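Local atomic coordinates of Rpb7-binding protein seb1 (Schizosaccharomyces pombe 972h-, PDB entry 5MDT), a protein that drives transcription termination by binding RNA polymerase II and nascent RNA, its CTD-interacting domain probably recognising the polymerase's C-terminal repeat tail. Residues V47-K52 with S105-D109; P55-K59 with D109-P115; V70-Q74 with I128-T134. One frame throughout, in Å; residues are numbered along the deposited sequence.

Contact 1 of 3, residues V47-K52 with S105-D109; sequences VYKYAK and SLVAD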
loop_
_atom_site.group_PDB
_atom_site.type_symbol
_atom_site.label_atom_id
_atom_site.label_comp_id
_atom_site.label_asym_id
_atom_site.label_seq_id
_atom_site.Cartn_x
_atom_site.Cartn_y
_atom_site.Cartn_z
ATOM N N VAL A 47 2.398 -1.899 7.827
ATOM C CA VAL A 47 2.768 -1.081 6.658
ATOM C C VAL A 47 2.553 0.416 7.006
ATOM O O VAL A 47 3.380 1.256 6.647
ATOM C CB VAL A 47 1.911 -1.508 5.456
ATOM C CG1 VAL A 47 2.100 -0.540 4.276
ATOM C CG2 VAL A 47 2.253 -2.939 5.058
ATOM N N TYR A 48 1.434 0.751 7.670
ATOM C CA TYR A 48 1.144 2.129 8.047
ATOM C C TYR A 48 2.278 2.655 8.950
ATOM O O TYR A 48 2.827 3.717 8.674
ATOM C CB TYR A 48 -0.217 2.194 8.778
ATOM C CG TYR A 48 -0.557 3.575 9.319
ATOM C CD1 TYR A 48 -1.112 4.553 8.495
ATOM C CD2 TYR A 48 -0.213 3.937 10.618
ATOM C CE1 TYR A 48 -1.413 5.829 8.984
ATOM C CE2 TYR A 48 -0.533 5.197 11.129
ATOM C CZ TYR A 48 -1.112 6.146 10.303
ATOM O OH TYR A 48 -1.401 7.382 10.835
ATOM N N LYS A 49 2.674 1.880 9.977
ATOM C CA LYS A 49 3.733 2.319 10.923
ATOM C C LYS A 49 5.068 2.502 10.192
ATOM O O LYS A 49 5.730 3.538 10.364
ATOM C CB LYS A 49 3.889 1.313 12.067
ATOM C CG LYS A 49 2.710 1.427 13.037
ATOM C CD LYS A 49 2.722 0.310 14.114
ATOM C CE LYS A 49 3.868 0.311 15.105
ATOM N NZ LYS A 49 3.948 1.550 15.882
ATOM N N TYR A 50 5.408 1.567 9.307
ATOM C CA TYR A 50 6.649 1.704 8.536
ATOM C C TYR A 50 6.607 2.945 7.661
ATOM O O TYR A 50 7.550 3.740 7.698
ATOM C CB TYR A 50 6.913 0.446 7.664
ATOM C CG TYR A 50 8.074 0.661 6.703
ATOM C CD1 TYR A 50 9.390 0.683 7.159
ATOM C CD2 TYR A 50 7.850 0.877 5.342
ATOM C CE1 TYR A 50 10.459 0.921 6.288
ATOM C CE2 TYR A 50 8.912 1.153 4.470
ATOM C CZ TYR A 50 10.212 1.156 4.949
ATOM O OH TYR A 50 11.285 1.430 4.141
ATOM N N ALA A 51 5.520 3.127 6.865
ATOM C CA ALA A 51 5.448 4.286 5.950
ATOM C C ALA A 51 5.581 5.611 6.686
ATOM O O ALA A 51 6.271 6.520 6.229
ATOM C CB ALA A 51 4.146 4.260 5.184
ATOM N N LYS A 52 4.967 5.703 7.854
ATOM C CA LYS A 52 4.989 6.974 8.599
ATOM C C LYS A 52 6.360 7.253 9.212
ATOM O O LYS A 52 6.776 8.402 9.221
ATOM C CB LYS A 52 3.895 6.934 9.683
ATOM C CG LYS A 52 2.455 6.985 9.123
ATOM C CD LYS A 52 2.069 8.346 8.461
ATOM C CE LYS A 52 1.809 9.410 9.499
ATOM N NZ LYS A 52 1.526 10.758 8.901
ATOM N N SER A 105 -3.933 8.601 3.740
ATOM C CA SER A 105 -2.911 9.051 4.705
ATOM C C SER A 105 -1.510 8.831 4.179
ATOM O O SER A 105 -0.669 9.730 4.312
ATOM C CB SER A 105 -3.037 8.305 6.043
ATOM O OG SER A 105 -4.279 8.595 6.649
ATOM N N LEU A 106 -1.228 7.631 3.616
ATOM C CA LEU A 106 0.099 7.350 3.103
ATOM C C LEU A 106 0.431 8.188 1.869
ATOM O O LEU A 106 1.576 8.638 1.747
ATOM C CB LEU A 106 0.336 5.852 2.872
ATOM C CG LEU A 106 0.126 4.941 4.134
ATOM C CD1 LEU A 106 0.742 3.570 3.888
ATOM C CD2 LEU A 106 0.704 5.578 5.416
ATOM N N VAL A 107 -0.560 8.437 0.966
ATOM C CA VAL A 107 -0.301 9.323 -0.199
ATOM C C VAL A 107 -0.051 10.748 0.287
ATOM O O VAL A 107 0.899 11.402 -0.161
ATOM C CB VAL A 107 -1.382 9.223 -1.309
ATOM C CG1 VAL A 107 -1.137 10.244 -2.436
ATOM C CG2 VAL A 107 -1.439 7.800 -1.876
ATOM N N ALA A 108 -0.875 11.227 1.242
ATOM C CA ALA A 108 -0.722 12.586 1.784
ATOM C C ALA A 108 0.653 12.773 2.422
ATOM O O ALA A 108 1.293 13.786 2.200
ATOM C CB ALA A 108 -1.815 12.868 2.801
ATOM N N ASP A 109 1.122 11.775 3.172
ATOM C CA ASP A 109 2.424 11.782 3.838
ATOM C C ASP A 109 3.545 11.807 2.789
ATOM O O ASP A 109 4.529 12.533 2.955
ATOM C CB ASP A 109 2.543 10.531 4.720
ATOM C CG ASP A 109 3.799 10.448 5.548
ATOM O OD1 ASP A 109 3.920 11.228 6.521
ATOM O OD2 ASP A 109 4.624 9.545 5.283
HETATM O O HOH W 1 -2.984 8.996 9.313
HETATM O O HOH W 2 6.274 11.006 8.091
#
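Apolar packing centres on Leu106, whose side chain packs as a knob into the hole on helix 40-53 formed by Val47, Tyr48, Ala51 and Lys52. Its CD2 lies 3.7 Å from both Ala51 CB and Tyr48 CD1, while Leu106 CD1 reaches Val47 CG1 at 4.3 Å. The small Ala51, its CB directed toward the other helix, leaves room for the leucine; Ser105 CB meets the edge of the Tyr48 ring, 4.2 Å from CE1. Charge comes in one turn further on, where Lys52 NZ and Asp109 OD1 form a long, weak salt bridge of 3.4 Å. The stronger partner of Asp109 is Lys59, which also donates a hydrogen bond to Ala51 O. Two waters bridge the margin: water 1 joins Tyr48 OH (2.7 Å) to Ser105 OG (3.0 Å), and water 2 donates to Lys52 O (2.9 Å) and Asp109 OD1 (2.8 Å). Helix 59-79 closes the apolar layer, with Leu63 against Leu106 and Ala62 against Ala51. The two short segments run nearly parallel, at 9°, with axes 10.4 Å apart. Such parallel packing of alternate helices, with the intervening helix behind them, is characteristic of the right-handed all-helical superhelix of CID domains.

Contact 2 of 3, residues P55-K59 with D109-P115; sequences PVTHK and DAIQHAP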
loop_
_atom_site.group_PDB
_atom_site.type_symbol
_atom_site.label_atom_id
_atom_site.label_comp_id
_atom_site.label_asym_id
_atom_site.label_seq_id
_atom_site.Cartn_x
_atom_site.Cartn_y
_atom_site.Cartn_z
ATOM N N PRO A 55 12.399 7.024 6.311
ATOM C CA PRO A 55 13.044 8.245 5.778
ATOM C C PRO A 55 12.240 8.827 4.602
ATOM O O PRO A 55 11.515 8.085 3.935
ATOM C CB PRO A 55 14.379 7.713 5.244
ATOM C CG PRO A 55 14.672 6.536 6.093
ATOM C CD PRO A 55 13.329 5.877 6.264
ATOM N N VAL A 56 12.398 10.138 4.311
ATOM C CA VAL A 56 11.659 10.815 3.231
ATOM C C VAL A 56 11.861 10.165 1.857
ATOM O O VAL A 56 10.937 10.141 1.039
ATOM C CB VAL A 56 11.944 12.341 3.181
ATOM C CG1 VAL A 56 11.531 13.026 4.492
ATOM C CG2 VAL A 56 13.400 12.632 2.850
ATOM N N THR A 57 13.046 9.588 1.635
ATOM C CA THR A 57 13.422 8.925 0.386
ATOM C C THR A 57 12.713 7.564 0.246
ATOM O O THR A 57 12.693 6.995 -0.847
ATOM C CB THR A 57 14.940 8.694 0.386
ATOM O OG1 THR A 57 15.270 7.956 1.564
ATOM C CG2 THR A 57 15.753 10.029 0.344
ATOM N N HIS A 58 12.184 7.026 1.368
ATOM C CA HIS A 58 11.579 5.695 1.447
ATOM C C HIS A 58 10.050 5.638 1.332
ATOM O O HIS A 58 9.496 4.541 1.307
ATOM C CB HIS A 58 12.031 5.039 2.772
ATOM C CG HIS A 58 13.467 4.594 2.778
ATOM N ND1 HIS A 58 14.479 5.377 2.238
ATOM C CD2 HIS A 58 14.017 3.481 3.320
ATOM C CE1 HIS A 58 15.603 4.697 2.433
ATOM N NE2 HIS A 58 15.369 3.542 3.084
ATOM N N LYS A 59 9.362 6.799 1.246
ATOM C CA LYS A 59 7.879 6.813 1.221
ATOM C C LYS A 59 7.347 6.170 -0.051
ATOM O O LYS A 59 6.344 5.438 0.001
ATOM C CB LYS A 59 7.358 8.280 1.278
ATOM C CG LYS A 59 7.860 9.125 2.458
ATOM C CD LYS A 59 7.678 8.437 3.809
ATOM C CE LYS A 59 7.894 9.513 4.886
ATOM N NZ LYS A 59 7.398 9.045 6.207
ATOM N N ASP A 109 1.122 11.775 3.172
ATOM C CA ASP A 109 2.424 11.782 3.838
ATOM C C ASP A 109 3.545 11.807 2.789
ATOM O O ASP A 109 4.529 12.533 2.955
ATOM C CB ASP A 109 2.543 10.531 4.720
ATOM C CG ASP A 109 3.799 10.448 5.548
ATOM O OD1 ASP A 109 3.920 11.228 6.521
ATOM O OD2 ASP A 109 4.624 9.545 5.283
ATOM N N ALA A 110 3.388 11.045 1.692
ATOM C CA ALA A 110 4.402 11.037 0.647
ATOM C C ALA A 110 4.421 12.375 -0.060
ATOM O O ALA A 110 5.503 12.905 -0.327
ATOM C CB ALA A 110 4.139 9.906 -0.352
ATOM N N ILE A 111 3.240 12.986 -0.283
ATOM C CA ILE A 111 3.162 14.335 -0.894
ATOM C C ILE A 111 3.918 15.364 -0.027
ATOM O O ILE A 111 4.657 16.213 -0.543
ATOM C CB ILE A 111 1.677 14.744 -1.148
ATOM C CG1 ILE A 111 1.053 13.911 -2.288
ATOM C CG2 ILE A 111 1.506 16.252 -1.379
ATOM C CD1 ILE A 111 -0.459 14.116 -2.519
ATOM N N GLN A 112 3.751 15.272 1.288
ATOM C CA GLN A 112 4.394 16.212 2.208
ATOM C C GLN A 112 5.929 16.041 2.268
ATOM O O GLN A 112 6.643 17.028 2.328
ATOM C CB GLN A 112 3.772 16.066 3.608
ATOM C CG GLN A 112 4.123 17.181 4.589
ATOM C CD GLN A 112 3.621 16.887 5.984
ATOM O OE1 GLN A 112 2.670 16.126 6.191
ATOM N NE2 GLN A 112 4.244 17.502 6.976
ATOM N N HIS A 113 6.433 14.799 2.203
ATOM C CA HIS A 113 7.843 14.516 2.458
ATOM C C HIS A 113 8.716 14.033 1.320
ATOM O O HIS A 113 9.928 14.242 1.378
ATOM C CB HIS A 113 7.906 13.446 3.571
ATOM C CG HIS A 113 7.362 13.938 4.866
ATOM N ND1 HIS A 113 7.960 14.990 5.545
ATOM C CD2 HIS A 113 6.261 13.548 5.542
ATOM C CE1 HIS A 113 7.205 15.204 6.613
ATOM N NE2 HIS A 113 6.181 14.350 6.665
ATOM N N ALA A 114 8.151 13.304 0.361
ATOM C CA ALA A 114 8.947 12.670 -0.674
ATOM C C ALA A 114 9.598 13.643 -1.640
ATOM O O ALA A 114 9.064 14.745 -1.862
ATOM C CB ALA A 114 8.113 11.646 -1.435
ATOM N N PRO A 115 10.783 13.272 -2.177
ATOM C CA PRO A 115 11.413 14.129 -3.209
ATOM C C PRO A 115 10.416 14.303 -4.362
ATOM O O PRO A 115 9.703 13.357 -4.689
ATOM C CB PRO A 115 12.630 13.318 -3.669
ATOM C CG PRO A 115 12.863 12.296 -2.634
ATOM C CD PRO A 115 11.541 12.016 -1.970
HETATM O O HOH W 2 6.274 11.006 8.091
#
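Lys59 lays its aliphatic chain over the last turn of helix 92-113: CB is 4.0 Å from Ala110 CB and 4.4 Å from Ala114 CB, and CE lies 4.1 Å from His113 CB. The chain thus carries its ammonium group to Asp109, where NZ and OD2 form a salt bridge of 3.0 Å. Water 2 makes a second link, accepting from Lys59 NZ at 2.9 Å and donating to Asp109 OD1 at 2.8 Å. NZ also donates to Ala51 O, so this buried amine ties the end of helix 40-53 to helix 92-113. In the all-helical CID fold this is where the turn leading into helix 59-79 meets the C-terminal end of helix 92-113, which Ala114 leaves by dropping out of helical phi/psi. Val56 packs on that exit, its CB 3.3 Å from His113 O and its CG1 3.8 Å from His113 CB. Val56 O lies 3.6 Å from both Ala114 CA and Pro115 CD, bringing the two backbones close, with Val56 and Ala114 CA atoms 5.1 Å apart.

Contact 3 of 3, residues V70-Q74 with I128-T134; sequences VRSFQ and IWEKAST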
loop_
_atom_site.group_PDB
_atom_site.type_symbol
_atom_site.label_atom_id
_atom_site.label_comp_id
_atom_site.label_asym_id
_atom_site.label_seq_id
_atom_site.Cartn_x
_atom_site.Cartn_y
_atom_site.Cartn_z
ATOM N N VAL A 70 -2.448 -4.514 -1.395
ATOM C CA VAL A 70 -3.868 -4.219 -1.647
ATOM C C VAL A 70 -4.382 -4.962 -2.883
ATOM O O VAL A 70 -5.443 -5.580 -2.813
ATOM C CB VAL A 70 -4.230 -2.704 -1.664
ATOM C CG1 VAL A 70 -3.663 -1.975 -2.892
ATOM C CG2 VAL A 70 -5.743 -2.501 -1.557
ATOM N N ARG A 71 -3.606 -4.965 -3.975
ATOM C CA ARG A 71 -4.026 -5.688 -5.184
ATOM C C ARG A 71 -4.058 -7.217 -4.969
ATOM O O ARG A 71 -4.911 -7.893 -5.542
ATOM C CB ARG A 71 -3.171 -5.287 -6.371
ATOM C CG ARG A 71 -3.521 -3.883 -6.892
ATOM C CD ARG A 71 -2.879 -3.563 -8.237
ATOM N NE ARG A 71 -1.424 -3.463 -8.121
ATOM C CZ ARG A 71 -0.566 -4.434 -8.424
ATOM N NH1 ARG A 71 -1.004 -5.587 -8.919
ATOM N NH2 ARG A 71 0.735 -4.261 -8.230
ATOM N N SER A 72 -3.179 -7.744 -4.097
ATOM C CA SER A 72 -3.169 -9.176 -3.771
ATOM C C SER A 72 -4.380 -9.551 -2.910
ATOM O O SER A 72 -5.025 -10.538 -3.224
ATOM C CB SER A 72 -1.851 -9.583 -3.132
ATOM O OG SER A 72 -0.822 -9.510 -4.106
ATOM N N PHE A 73 -4.776 -8.705 -1.921
ATOM C CA PHE A 73 -6.007 -8.951 -1.155
ATOM C C PHE A 73 -7.225 -8.862 -2.076
ATOM O O PHE A 73 -8.141 -9.668 -1.952
ATOM C CB PHE A 73 -6.175 -7.928 -0.018
ATOM C CG PHE A 73 -5.284 -8.071 1.199
ATOM C CD1 PHE A 73 -5.053 -9.319 1.771
ATOM C CD2 PHE A 73 -4.799 -6.947 1.858
ATOM C CE1 PHE A 73 -4.279 -9.446 2.936
ATOM C CE2 PHE A 73 -4.052 -7.073 3.041
ATOM C CZ PHE A 73 -3.799 -8.318 3.573
ATOM N N GLN A 74 -7.242 -7.872 -2.993
ATOM C CA GLN A 74 -8.325 -7.700 -3.967
ATOM C C GLN A 74 -8.462 -8.970 -4.826
ATOM O O GLN A 74 -9.584 -9.467 -5.014
ATOM C CB GLN A 74 -8.067 -6.464 -4.849
ATOM C CG GLN A 74 -9.110 -6.304 -5.963
ATOM C CD GLN A 74 -8.810 -5.236 -6.979
ATOM O OE1 GLN A 74 -7.666 -4.796 -7.152
ATOM N NE2 GLN A 74 -9.840 -4.835 -7.720
ATOM N N ILE A 128 -2.682 2.261 -12.304
ATOM C CA ILE A 128 -2.694 0.819 -12.035
ATOM C C ILE A 128 -3.979 0.445 -11.282
ATOM O O ILE A 128 -4.661 -0.509 -11.667
ATOM C CB ILE A 128 -1.379 0.373 -11.317
ATOM C CG1 ILE A 128 -0.187 0.408 -12.315
ATOM C CG2 ILE A 128 -1.518 -1.029 -10.663
ATOM C CD1 ILE A 128 1.210 0.374 -11.681
ATOM N N TRP A 129 -4.321 1.234 -10.250
ATOM C CA TRP A 129 -5.513 1.057 -9.421
ATOM C C TRP A 129 -6.805 1.283 -10.206
ATOM O O TRP A 129 -7.789 0.587 -9.975
ATOM C CB TRP A 129 -5.439 1.973 -8.196
ATOM C CG TRP A 129 -4.306 1.631 -7.277
ATOM C CD1 TRP A 129 -3.741 0.402 -7.095
ATOM C CD2 TRP A 129 -3.671 2.509 -6.340
ATOM N NE1 TRP A 129 -2.771 0.465 -6.125
ATOM C CE2 TRP A 129 -2.714 1.744 -5.632
ATOM C CE3 TRP A 129 -3.784 3.886 -6.060
ATOM C CZ2 TRP A 129 -1.888 2.299 -4.651
ATOM C CZ3 TRP A 129 -2.983 4.431 -5.059
ATOM C CH2 TRP A 129 -2.038 3.644 -4.380
ATOM N N GLU A 130 -6.796 2.247 -11.127
ATOM C CA GLU A 130 -7.947 2.544 -11.977
ATOM C C GLU A 130 -8.239 1.361 -12.911
ATOM O O GLU A 130 -9.394 0.948 -13.035
ATOM C CB GLU A 130 -7.701 3.839 -12.767
ATOM C CG GLU A 130 -8.881 4.303 -13.602
ATOM C CD GLU A 130 -8.707 5.716 -14.119
ATOM O OE1 GLU A 130 -7.695 5.978 -14.810
ATOM O OE2 GLU A 130 -9.563 6.572 -13.798
ATOM N N LYS A 131 -7.180 0.811 -13.537
ATOM C CA LYS A 131 -7.231 -0.315 -14.468
ATOM C C LYS A 131 -7.693 -1.600 -13.760
ATOM O O LYS A 131 -8.462 -2.376 -14.335
ATOM C CB LYS A 131 -5.845 -0.504 -15.120
ATOM C CG LYS A 131 -5.786 -1.519 -16.258
ATOM C CD LYS A 131 -4.342 -1.832 -16.630
ATOM C CE LYS A 131 -4.228 -2.927 -17.662
ATOM N NZ LYS A 131 -2.813 -3.168 -18.046
ATOM N N ALA A 132 -7.231 -1.812 -12.515
ATOM C CA ALA A 132 -7.584 -2.990 -11.728
ATOM C C ALA A 132 -8.881 -2.781 -10.930
ATOM O O ALA A 132 -9.328 -3.716 -10.265
ATOM C CB ALA A 132 -6.432 -3.346 -10.792
ATOM N N SER A 133 -9.481 -1.558 -10.995
ATOM C CA SER A 133 -10.677 -1.135 -10.239
ATOM C C SER A 133 -10.478 -1.368 -8.705
ATOM O O SER A 133 -11.423 -1.703 -7.987
ATOM C CB SER A 133 -11.935 -1.837 -10.754
ATOM O OG SER A 133 -12.124 -1.628 -12.143
ATOM N N THR A 134 -9.232 -1.172 -8.220
ATOM C CA THR A 134 -8.823 -1.386 -6.818
ATOM C C THR A 134 -9.549 -0.433 -5.863
ATOM O O THR A 134 -9.943 -0.833 -4.766
ATOM C CB THR A 134 -7.283 -1.289 -6.700
ATOM O OG1 THR A 134 -6.682 -2.140 -7.668
ATOM C CG2 THR A 134 -6.757 -1.662 -5.310
#
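Residues 70-74 are a turn and a half of helix 59-79, whereas 128-134 carry the end of helix 119-131 and its exit. That helix stops in a Schellman motif: Ser133 takes positive phi (54°), and Thr134 N bonds back to Trp129 O at 2.9 Å. A weak bond joins Ser133 N to Glu130 O at 3.2 Å. The turn brings Thr134 alongside Arg71, their CA atoms 6.6 Å apart, and leaves Ala132 O available to the neighbouring helix. Gln74, extended with chi1 and chi2 both t, uses both ends of its amide here: NE2 donates to Ala132 O at 2.8 Å, and OE1 accepts from Thr134 OG1 at 2.9 Å. Below this pair, Val70 CG1 packs on Thr134 CG2 at 3.9 Å and lies 4.1 Å from Trp129 NE1. Arg71 brings CD to the edge of the Trp129 indole, 4.2 Å from CD1, and places NE 3.5 Å from Ile128 CG2. Arg71 NE makes a salt bridge to Asp67 OD1, one helical turn back on helix 59-79, to which Trp129 NE1 also hydrogen-bonds, and Trp96 of helix 92-113 takes Thr134 O through its NE1. What results is a side-chain amide fastening a Schellman-terminated helix to its neighbour, a junction between helices 59-79 and 119-131 within the all-helical CID fold.

Contacts 1 and 2 are neighbours, their centres 9 Å apart; they share Asp109, water 2 and helix 92-113, and Lys59 reaches from one to the other. Contact 3 lies on the opposite side of the chain's centre, about 18 Å from contact 1 and 22 Å from contact 2, centre to centre. Along the sequence the first segments of all three come before any of the second ones, so the pairings cross. Residues 47-52, 55-59 and 70-74 pass from helix 40-53 into helix 59-79; their partners follow on helices 92-113 and 119-131. Contacts 1 and 3 thus each tie together helices that are next but one in sequence within a single CID domain.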